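Local structure of N-acetylneuraminate epimerase (Escherichia coli, 2UVK) at residues Gly54-Ala59 with Gln83-Val88; Pro236-Asp241 with Asp288-His293; Gln305-Gly310 with Val332-Leu337. The protein catalyses the interconversion of the alpha and beta anomers of N-acetylneuraminic acid, speeding their equilibration, and is a homodimeric Kelch-repeat beta-propeller of the periplasm. One frame throughout, in Å; residues are numbered along the deposited sequence.

All three contacts do the same job in different parts of the propeller: a loop leaving the last strand of one four-stranded blade meets the third strand of the next blade, or the turn leading into it. Contacts 1 and 2 are buried and lie on opposite sides of the chain's centre, about 29 Å apart between centres; contact 3 is partly buried. Contacts 1 and 3 share their chemistry, an arginine paired with an aspartate and also bound to a glycine carbonyl, but the guanidinium lies on a phenylalanine in contact 1 and between two valines in contact 3. Contact 2 has no ion pair; a valine methyl packs on a histidine.

Contact 1 (Gly54-Ala59 with Gln83-Val88); sequences GPRDQA and QVFNDV
Arg56 reaches across to Phe85 and Asp87, lying flat on the ring of the first while gripping the carboxylate of the second. Its CB heads along the flank of the other segment rather than straight at it; the chain then bends at chi2 (-63°), and that bend brings the tip over Phe85. CD is the first atom to meet the ring, 3.8 Å from Phe85 CD2. NE comes next, 3.7 Å from Phe85 CE2, and donates to Gly53 O just before the segment. CZ then sits almost squarely above the ring, 3.6 Å from the centroid of Phe85, with the guanidinium and ring planes only 4° apart: a true parallel cation-pi stack. At the tip the two terminal nitrogens divide their work. Arg56 NH1 gives a hydrogen bond to Asp87 OD1 at 2.8 Å and a further one to Gly72 O, while Arg56 NH2 bonds Asp87 OD2, also at 2.8 Å. Both carboxylate oxygens use their syn lone pairs, and the two planes are nearly coplanar (13°), so this is an end-on, two-pronged salt bridge. On the opposite face of Phe85, Gln83 NE2 stands 3.2 Å above the ring plane, toward the rim, so the ring is held between an amide and a cation. Backbone bonding of Phe85 to Gly73 ties the same turn to the glycine pair that follows strand 67-71. The guanidinium is therefore fixed in both tilt and rotation, by the ring beneath it and by acceptors around its edge. With both Arg56 and Asp87 buried, the pair probably stays ionised, each charge compensating the other where Kelch 1 hands over to Kelch 2.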
loop_
_atom_site.group_PDB
_atom_site.type_symbol
_atom_site.label_atom_id
_atom_site.label_comp_id
_atom_site.label_asym_id
_atom_site.label_seq_id
_atom_site.Cartn_x
_atom_site.Cartn_y
_atom_site.Cartn_z
ATOM N N GLY B 54 -16.100 5.028 -15.538
ATOM C CA GLY B 54 -16.309 3.689 -16.013
ATOM C C GLY B 54 -16.966 2.777 -15.005
ATOM O O GLY B 54 -17.112 3.157 -13.837
ATOM N N PRO B 55 -17.378 1.573 -15.429
ATOM C CA PRO B 55 -17.979 0.616 -14.509
ATOM C C PRO B 55 -17.054 0.271 -13.354
ATOM O O PRO B 55 -15.852 0.207 -13.547
ATOM C CB PRO B 55 -18.198 -0.610 -15.375
ATOM C CG PRO B 55 -18.345 -0.026 -16.803
ATOM C CD PRO B 55 -17.364 1.060 -16.819
ATOM N N ARG B 56 -17.641 0.072 -12.173
ATOM C CA ARG B 56 -16.882 -0.279 -10.952
ATOM C C ARG B 56 -17.630 -1.345 -10.200
ATOM O O ARG B 56 -18.822 -1.155 -9.891
ATOM C CB ARG B 56 -16.718 0.910 -9.995
ATOM C CG ARG B 56 -16.061 2.148 -10.573
ATOM C CD ARG B 56 -14.610 1.972 -11.027
ATOM N NE ARG B 56 -14.057 3.190 -11.629
ATOM C CZ ARG B 56 -13.489 4.202 -10.984
ATOM N NH1 ARG B 56 -13.381 4.190 -9.659
ATOM N NH2 ARG B 56 -12.990 5.243 -11.646
ATOM N N ASP B 57 -16.955 -2.456 -9.895
ATOM C CA ASP B 57 -17.460 -3.444 -8.934
ATOM C C ASP B 57 -16.792 -3.196 -7.591
ATOM O O ASP B 57 -15.640 -2.821 -7.518
ATOM C CB ASP B 57 -17.119 -4.868 -9.375
ATOM C CG ASP B 57 -17.993 -5.390 -10.481
ATOM O OD1 ASP B 57 -19.059 -4.825 -10.811
ATOM O OD2 ASP B 57 -17.584 -6.444 -11.049
ATOM N N GLN B 58 -17.554 -3.356 -6.517
ATOM C CA GLN B 58 -16.964 -3.225 -5.187
ATOM C C GLN B 58 -16.461 -1.813 -4.846
ATOM O O GLN B 58 -15.563 -1.629 -4.015
ATOM C CB GLN B 58 -15.867 -4.280 -4.931
ATOM C CG GLN B 58 -16.378 -5.712 -5.048
ATOM C CD GLN B 58 -15.371 -6.731 -4.609
ATOM O OE1 GLN B 58 -14.860 -6.658 -3.502
ATOM N NE2 GLN B 58 -15.044 -7.663 -5.487
ATOM N N ALA B 59 -17.055 -0.789 -5.467
ATOM C CA ALA B 59 -16.884 0.586 -4.986
ATOM C C ALA B 59 -17.646 0.803 -3.683
ATOM O O ALA B 59 -18.486 -0.006 -3.272
ATOM C CB ALA B 59 -17.391 1.555 -6.033
ATOM N N GLN B 83 -8.385 -3.825 -12.906
ATOM C CA GLN B 83 -7.536 -3.238 -11.894
ATOM C C GLN B 83 -8.380 -2.636 -10.778
ATOM O O GLN B 83 -9.569 -2.427 -10.929
ATOM C CB GLN B 83 -6.662 -2.137 -12.466
ATOM C CG GLN B 83 -7.478 -0.937 -12.933
ATOM C CD GLN B 83 -6.738 0.362 -12.867
ATOM O OE1 GLN B 83 -5.507 0.405 -12.836
ATOM N NE2 GLN B 83 -7.490 1.453 -12.982
ATOM N N VAL B 84 -7.692 -2.299 -9.703
ATOM C CA VAL B 84 -8.276 -1.606 -8.557
ATOM C C VAL B 84 -7.997 -0.122 -8.670
ATOM O O VAL B 84 -6.869 0.292 -8.905
ATOM C CB VAL B 84 -7.614 -2.134 -7.244
ATOM C CG1 VAL B 84 -8.107 -1.391 -6.024
ATOM C CG2 VAL B 84 -7.846 -3.587 -7.096
ATOM N N PHE B 85 -9.024 0.693 -8.422
ATOM C CA PHE B 85 -8.871 2.152 -8.470
ATOM C C PHE B 85 -8.645 2.756 -7.083
ATOM O O PHE B 85 -8.995 2.126 -6.095
ATOM C CB PHE B 85 -10.139 2.794 -9.074
ATOM C CG PHE B 85 -10.281 2.587 -10.564
ATOM C CD1 PHE B 85 -9.938 3.606 -11.414
ATOM C CD2 PHE B 85 -10.841 1.450 -11.089
ATOM C CE1 PHE B 85 -10.053 3.445 -12.772
ATOM C CE2 PHE B 85 -10.975 1.297 -12.437
ATOM C CZ PHE B 85 -10.585 2.329 -13.276
ATOM N N ASN B 86 -8.073 3.953 -7.023
ATOM C CA ASN B 86 -7.823 4.656 -5.754
ATOM C C ASN B 86 -8.408 6.053 -5.780
ATOM O O ASN B 86 -7.930 6.934 -5.092
ATOM C CB ASN B 86 -6.324 4.747 -5.427
ATOM C CG ASN B 86 -5.593 5.812 -6.261
ATOM O OD1 ASN B 86 -5.924 6.011 -7.446
ATOM N ND2 ASN B 86 -4.618 6.503 -5.664
ATOM N N ASP B 87 -9.438 6.247 -6.598
ATOM C CA ASP B 87 -9.944 7.596 -6.856
ATOM C C ASP B 87 -11.234 7.930 -6.114
ATOM O O ASP B 87 -11.846 7.077 -5.455
ATOM C CB ASP B 87 -10.114 7.830 -8.367
ATOM C CG ASP B 87 -11.064 6.850 -9.025
ATOM O OD1 ASP B 87 -11.675 5.996 -8.317
ATOM O OD2 ASP B 87 -11.192 6.896 -10.280
ATOM N N VAL B 88 -11.593 9.216 -6.187
ATOM C CA VAL B 88 -12.831 9.715 -5.593
ATOM C C VAL B 88 -13.566 10.567 -6.633
ATOM O O VAL B 88 -12.961 11.422 -7.293
ATOM C CB VAL B 88 -12.528 10.577 -4.353
ATOM C CG1 VAL B 88 -13.833 10.999 -3.630
ATOM C CG2 VAL B 88 -11.564 9.868 -3.403
#

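Contact 2 (Pro236-Asp241 with Asp288-His293); sequences PVSSPD and DIHLWH
Val237 and His290 mark the closest backbone approach, their CA atoms 7.6 Å apart, as the irregular loop 236-241 passes strand 288-293 at side-chain distance. Both side chains leave their backbones toward each other. Val237 places CG2 anti to its own N (chi1 68° for CG1), and this methyl is the branch that touches. It comes down over one face of the imidazole, 3.3 Å from His290 CG, a tight fit, and 3.6 Å from the ring centroid. With CG2 23° off the ring normal, this is a CH-pi contact weighted toward the CG side of the ring. Farther along the same face, Ser238 N lies 4.2 Å from His290 NE2, and Ser238 CB is about as near, so the backbone after Val237 continues the cover over the ring. Trp297 of strand 296-302 touches both Val237 and His290, and Phe257 of strand 254-262 packs on the valine. Polar bonds across the pair are absent; the fit is one of shape. Here the link from the outermost strand of one blade, 230-233, toward the innermost strand of the next, 247-251, packs against that next blade's third strand: the blade-to-blade passage of a Kelch beta-propeller.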
loop_
_atom_site.group_PDB
_atom_site.type_symbol
_atom_site.label_atom_id
_atom_site.label_comp_id
_atom_site.label_asym_id
_atom_site.label_seq_id
_atom_site.Cartn_x
_atom_site.Cartn_y
_atom_site.Cartn_z
ATOM N N PRO B 236 -17.623 -13.397 17.623
ATOM C CA PRO B 236 -17.800 -13.657 16.213
ATOM C C PRO B 236 -19.219 -14.011 15.826
ATOM O O PRO B 236 -20.088 -14.277 16.674
ATOM C CB PRO B 236 -16.870 -14.833 15.965
ATOM C CG PRO B 236 -16.740 -15.507 17.310
ATOM C CD PRO B 236 -16.852 -14.450 18.304
ATOM N N VAL B 237 -19.429 -14.044 14.508
ATOM C CA VAL B 237 -20.721 -14.331 13.945
ATOM C C VAL B 237 -20.504 -15.026 12.603
ATOM O O VAL B 237 -19.478 -14.836 11.938
ATOM C CB VAL B 237 -21.576 -13.050 13.814
ATOM C CG1 VAL B 237 -20.984 -12.129 12.755
ATOM C CG2 VAL B 237 -23.030 -13.378 13.487
ATOM N N SER B 238 -21.476 -15.844 12.234
ATOM C CA SER B 238 -21.384 -16.709 11.072
ATOM C C SER B 238 -20.216 -17.697 11.207
ATOM O O SER B 238 -19.493 -17.993 10.265
ATOM C CB SER B 238 -21.319 -15.874 9.773
ATOM O OG SER B 238 -21.916 -16.594 8.711
ATOM N N SER B 239 -20.059 -18.251 12.408
ATOM C CA SER B 239 -18.958 -19.160 12.667
ATOM C C SER B 239 -19.291 -20.552 12.138
ATOM O O SER B 239 -20.458 -20.940 12.061
ATOM C CB SER B 239 -18.652 -19.250 14.169
ATOM O OG SER B 239 -18.583 -17.978 14.792
ATOM N N PRO B 240 -18.263 -21.326 11.803
ATOM C CA PRO B 240 -16.850 -21.033 11.931
ATOM C C PRO B 240 -16.172 -20.321 10.765
ATOM O O PRO B 240 -15.115 -19.732 10.976
ATOM C CB PRO B 240 -16.244 -22.429 12.064
ATOM C CG PRO B 240 -17.110 -23.251 11.202
ATOM C CD PRO B 240 -18.487 -22.697 11.324
ATOM N N ASP B 241 -16.764 -20.403 9.573
ATOM C CA ASP B 241 -16.061 -20.063 8.328
ATOM C C ASP B 241 -16.153 -18.574 7.984
ATOM O O ASP B 241 -15.261 -18.060 7.328
ATOM C CB ASP B 241 -16.618 -20.850 7.125
ATOM C CG ASP B 241 -16.198 -22.317 7.122
ATOM O OD1 ASP B 241 -14.983 -22.594 7.158
ATOM O OD2 ASP B 241 -17.099 -23.178 7.034
ATOM N N ASP B 288 -28.888 -16.795 6.666
ATOM C CA ASP B 288 -28.952 -16.453 8.096
ATOM C C ASP B 288 -29.114 -14.964 8.343
ATOM O O ASP B 288 -28.544 -14.143 7.632
ATOM C CB ASP B 288 -27.682 -16.919 8.802
ATOM C CG ASP B 288 -27.643 -18.421 9.027
ATOM O OD1 ASP B 288 -28.685 -19.107 8.865
ATOM O OD2 ASP B 288 -26.549 -18.911 9.373
ATOM N N ILE B 289 -29.890 -14.622 9.372
ATOM C CA ILE B 289 -29.977 -13.243 9.872
ATOM C C ILE B 289 -29.629 -13.315 11.347
ATOM O O ILE B 289 -30.286 -14.038 12.102
ATOM C CB ILE B 289 -31.365 -12.620 9.727
ATOM C CG1 ILE B 289 -31.808 -12.605 8.265
ATOM C CG2 ILE B 289 -31.370 -11.189 10.271
ATOM C CD1 ILE B 289 -33.261 -12.210 8.065
ATOM N N HIS B 290 -28.561 -12.620 11.718
ATOM C CA HIS B 290 -28.069 -12.564 13.087
ATOM C C HIS B 290 -28.394 -11.206 13.646
ATOM O O HIS B 290 -28.317 -10.183 12.944
ATOM C CB HIS B 290 -26.562 -12.809 13.144
ATOM C CG HIS B 290 -26.133 -14.040 12.419
ATOM N ND1 HIS B 290 -26.151 -15.286 13.000
ATOM C CD2 HIS B 290 -25.720 -14.225 11.140
ATOM C CE1 HIS B 290 -25.753 -16.186 12.119
ATOM N NE2 HIS B 290 -25.480 -15.567 10.984
ATOM N N LEU B 291 -28.810 -11.192 14.909
ATOM C CA LEU B 291 -29.096 -9.943 15.586
ATOM C C LEU B 291 -28.119 -9.805 16.736
ATOM O O LEU B 291 -27.905 -10.762 17.490
ATOM C CB LEU B 291 -30.548 -9.928 16.077
ATOM C CG LEU B 291 -31.037 -8.587 16.640
ATOM C CD1 LEU B 291 -31.115 -7.507 15.564
ATOM C CD2 LEU B 291 -32.403 -8.744 17.298
ATOM N N TRP B 292 -27.498 -8.639 16.860
ATOM C CA TRP B 292 -26.613 -8.383 18.000
ATOM C C TRP B 292 -27.378 -7.494 18.954
ATOM O O TRP B 292 -27.448 -6.288 18.749
ATOM C CB TRP B 292 -25.342 -7.688 17.540
ATOM C CG TRP B 292 -24.291 -7.531 18.584
ATOM C CD1 TRP B 292 -23.505 -8.512 19.106
ATOM C CD2 TRP B 292 -23.854 -6.302 19.182
ATOM N NE1 TRP B 292 -22.619 -7.975 20.003
ATOM C CE2 TRP B 292 -22.806 -6.620 20.066
ATOM C CE3 TRP B 292 -24.255 -4.963 19.061
ATOM C CZ2 TRP B 292 -22.153 -5.650 20.832
ATOM C CZ3 TRP B 292 -23.604 -3.998 19.817
ATOM C CH2 TRP B 292 -22.565 -4.348 20.699
ATOM N N HIS B 293 -27.897 -8.092 20.025
ATOM C CA HIS B 293 -28.907 -7.450 20.846
ATOM C C HIS B 293 -28.474 -7.618 22.287
ATOM O O HIS B 293 -28.148 -8.736 22.703
ATOM C CB HIS B 293 -30.255 -8.112 20.615
ATOM C CG HIS B 293 -30.387 -9.464 21.242
#

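Contact 3 (Gln305-Gly310 with Val332-Leu337); sequences QGRAYG and VTDSVL
Arg307 lies between Val332 and Val336 with Asp334 at its edge, so that one flat group meets three residues of the segment opposite. Val336 CG2 covers one face of the guanidinium, 3.5 Å from Arg307 NH2 and offset toward the rim; Val332 CG2 lies over the opposite face, 3.6 Å from Arg307 NH1. The chain runs out extended through chi1 and chi2 and bends at chi3 (-63°), which turns the guanidinium into the slot between the valines. Its two terminal nitrogens reach Asp334 at different places. Arg307 NH2 makes a salt bridge to Asp334 OD2 at 3.0 Å, while Arg307 NH1 donates to the backbone oxygen Asp334 O at 3.2 Å, a longer and more bent bond. Both acceptors stay near the guanidinium plane, yet the carboxylate is turned 44° from it, so NH2 meets OD2 from above the carboxylate plane, 40° out. NH1 has a stronger partner in Gly323 O, which helps fix the rotation of the group. Valine methyls on both faces and oxygens at the edge give the buried cation its surroundings. In the fold, the loop carrying Arg307 links strand 296-302 to strand 311-315; its backbone bonds Gly260 of strand 254-262, and the side chain passes Ile321 of strand 318-322 to reach the segment that runs into strand 335-341, the third strand of the last Kelch blade.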
loop_
_atom_site.group_PDB
_atom_site.type_symbol
_atom_site.label_atom_id
_atom_site.label_comp_id
_atom_site.label_asym_id
_atom_site.label_seq_id
_atom_site.Cartn_x
_atom_site.Cartn_y
_atom_site.Cartn_z
ATOM N N GLN B 305 -34.033 -16.456 0.283
ATOM C CA GLN B 305 -32.980 -16.915 -0.623
ATOM C C GLN B 305 -31.630 -16.386 -0.156
ATOM O O GLN B 305 -31.545 -15.262 0.321
ATOM C CB GLN B 305 -33.263 -16.457 -2.062
ATOM C CG GLN B 305 -34.371 -17.242 -2.714
ATOM C CD GLN B 305 -34.634 -16.870 -4.169
ATOM O OE1 GLN B 305 -33.701 -16.692 -4.950
ATOM N NE2 GLN B 305 -35.919 -16.780 -4.544
ATOM N N GLY B 306 -30.580 -17.204 -0.269
ATOM C CA GLY B 306 -29.223 -16.755 0.022
ATOM C C GLY B 306 -28.832 -15.575 -0.843
ATOM O O GLY B 306 -29.196 -15.531 -2.017
ATOM N N ARG B 307 -28.093 -14.616 -0.283
ATOM C CA ARG B 307 -27.848 -13.354 -0.984
ATOM C C ARG B 307 -26.563 -12.736 -0.447
ATOM O O ARG B 307 -26.330 -12.765 0.759
ATOM C CB ARG B 307 -29.018 -12.380 -0.768
ATOM C CG ARG B 307 -28.950 -11.094 -1.574
ATOM C CD ARG B 307 -29.964 -10.066 -1.077
ATOM N NE ARG B 307 -31.334 -10.533 -1.245
ATOM C CZ ARG B 307 -32.281 -9.957 -1.998
ATOM N NH1 ARG B 307 -32.079 -8.826 -2.662
ATOM N NH2 ARG B 307 -33.482 -10.509 -2.042
ATOM N N ALA B 308 -25.763 -12.174 -1.339
ATOM C CA ALA B 308 -24.538 -11.464 -1.013
ATOM C C ALA B 308 -24.332 -10.341 -2.031
ATOM O O ALA B 308 -24.998 -10.309 -3.081
ATOM C CB ALA B 308 -23.339 -12.423 -1.016
ATOM N N TYR B 309 -23.410 -9.436 -1.716
ATOM C CA TYR B 309 -22.948 -8.401 -2.646
ATOM C C TYR B 309 -24.066 -7.572 -3.244
ATOM O O TYR B 309 -24.268 -7.503 -4.464
ATOM C CB TYR B 309 -22.069 -9.012 -3.734
ATOM C CG TYR B 309 -20.849 -9.688 -3.158
ATOM C CD1 TYR B 309 -19.796 -8.940 -2.647
ATOM C CD2 TYR B 309 -20.765 -11.076 -3.088
ATOM C CE1 TYR B 309 -18.681 -9.563 -2.097
ATOM C CE2 TYR B 309 -19.649 -11.706 -2.554
ATOM C CZ TYR B 309 -18.611 -10.943 -2.063
ATOM O OH TYR B 309 -17.486 -11.539 -1.520
ATOM N N GLY B 310 -24.813 -6.964 -2.339
ATOM C CA GLY B 310 -25.779 -5.912 -2.664
ATOM C C GLY B 310 -25.479 -4.648 -1.874
ATOM O O GLY B 310 -24.357 -4.405 -1.463
ATOM N N VAL B 332 -29.876 -9.881 -8.680
ATOM C CA VAL B 332 -31.310 -9.709 -8.463
ATOM C C VAL B 332 -31.673 -8.223 -8.410
ATOM O O VAL B 332 -30.808 -7.363 -8.316
ATOM C CB VAL B 332 -31.788 -10.452 -7.199
ATOM C CG1 VAL B 332 -31.506 -11.963 -7.323
ATOM C CG2 VAL B 332 -31.142 -9.883 -5.946
ATOM N N THR B 333 -32.977 -7.945 -8.498
ATOM C CA THR B 333 -33.493 -6.578 -8.580
ATOM C C THR B 333 -34.332 -6.162 -7.366
ATOM O O THR B 333 -34.700 -4.988 -7.245
ATOM C CB THR B 333 -34.417 -6.432 -9.813
ATOM O OG1 THR B 333 -35.497 -7.367 -9.717
ATOM C CG2 THR B 333 -33.650 -6.675 -11.129
ATOM N N ASP B 334 -34.641 -7.109 -6.489
ATOM C CA ASP B 334 -35.592 -6.854 -5.396
ATOM C C ASP B 334 -34.897 -6.334 -4.142
ATOM O O ASP B 334 -33.669 -6.388 -4.022
ATOM C CB ASP B 334 -36.408 -8.103 -5.068
ATOM C CG ASP B 334 -35.552 -9.248 -4.605
ATOM O OD1 ASP B 334 -34.458 -9.447 -5.179
ATOM O OD2 ASP B 334 -35.971 -9.979 -3.693
ATOM N N SER B 335 -35.709 -5.833 -3.215
ATOM C CA SER B 335 -35.239 -5.263 -1.963
ATOM C C SER B 335 -35.930 -5.935 -0.793
ATOM O O SER B 335 -37.048 -6.425 -0.928
ATOM C CB SER B 335 -35.512 -3.765 -1.918
ATOM O OG SER B 335 -34.672 -3.082 -2.828
ATOM N N VAL B 336 -35.237 -5.957 0.339
ATOM C CA VAL B 336 -35.717 -6.573 1.572
ATOM C C VAL B 336 -35.586 -5.537 2.678
ATOM O O VAL B 336 -34.657 -4.719 2.678
ATOM C CB VAL B 336 -34.840 -7.818 1.934
ATOM C CG1 VAL B 336 -35.474 -8.647 3.066
ATOM C CG2 VAL B 336 -34.598 -8.677 0.693
ATOM N N LEU B 337 -36.519 -5.570 3.628
ATOM C CA LEU B 337 -36.432 -4.749 4.818
ATOM C C LEU B 337 -36.391 -5.676 6.038
ATOM O O LEU B 337 -37.260 -6.544 6.205
ATOM C CB LEU B 337 -37.623 -3.796 4.889
ATOM C CG LEU B 337 -37.448 -2.597 5.820
ATOM C CD1 LEU B 337 -36.310 -1.656 5.432
ATOM C CD2 LEU B 337 -38.781 -1.842 5.851
#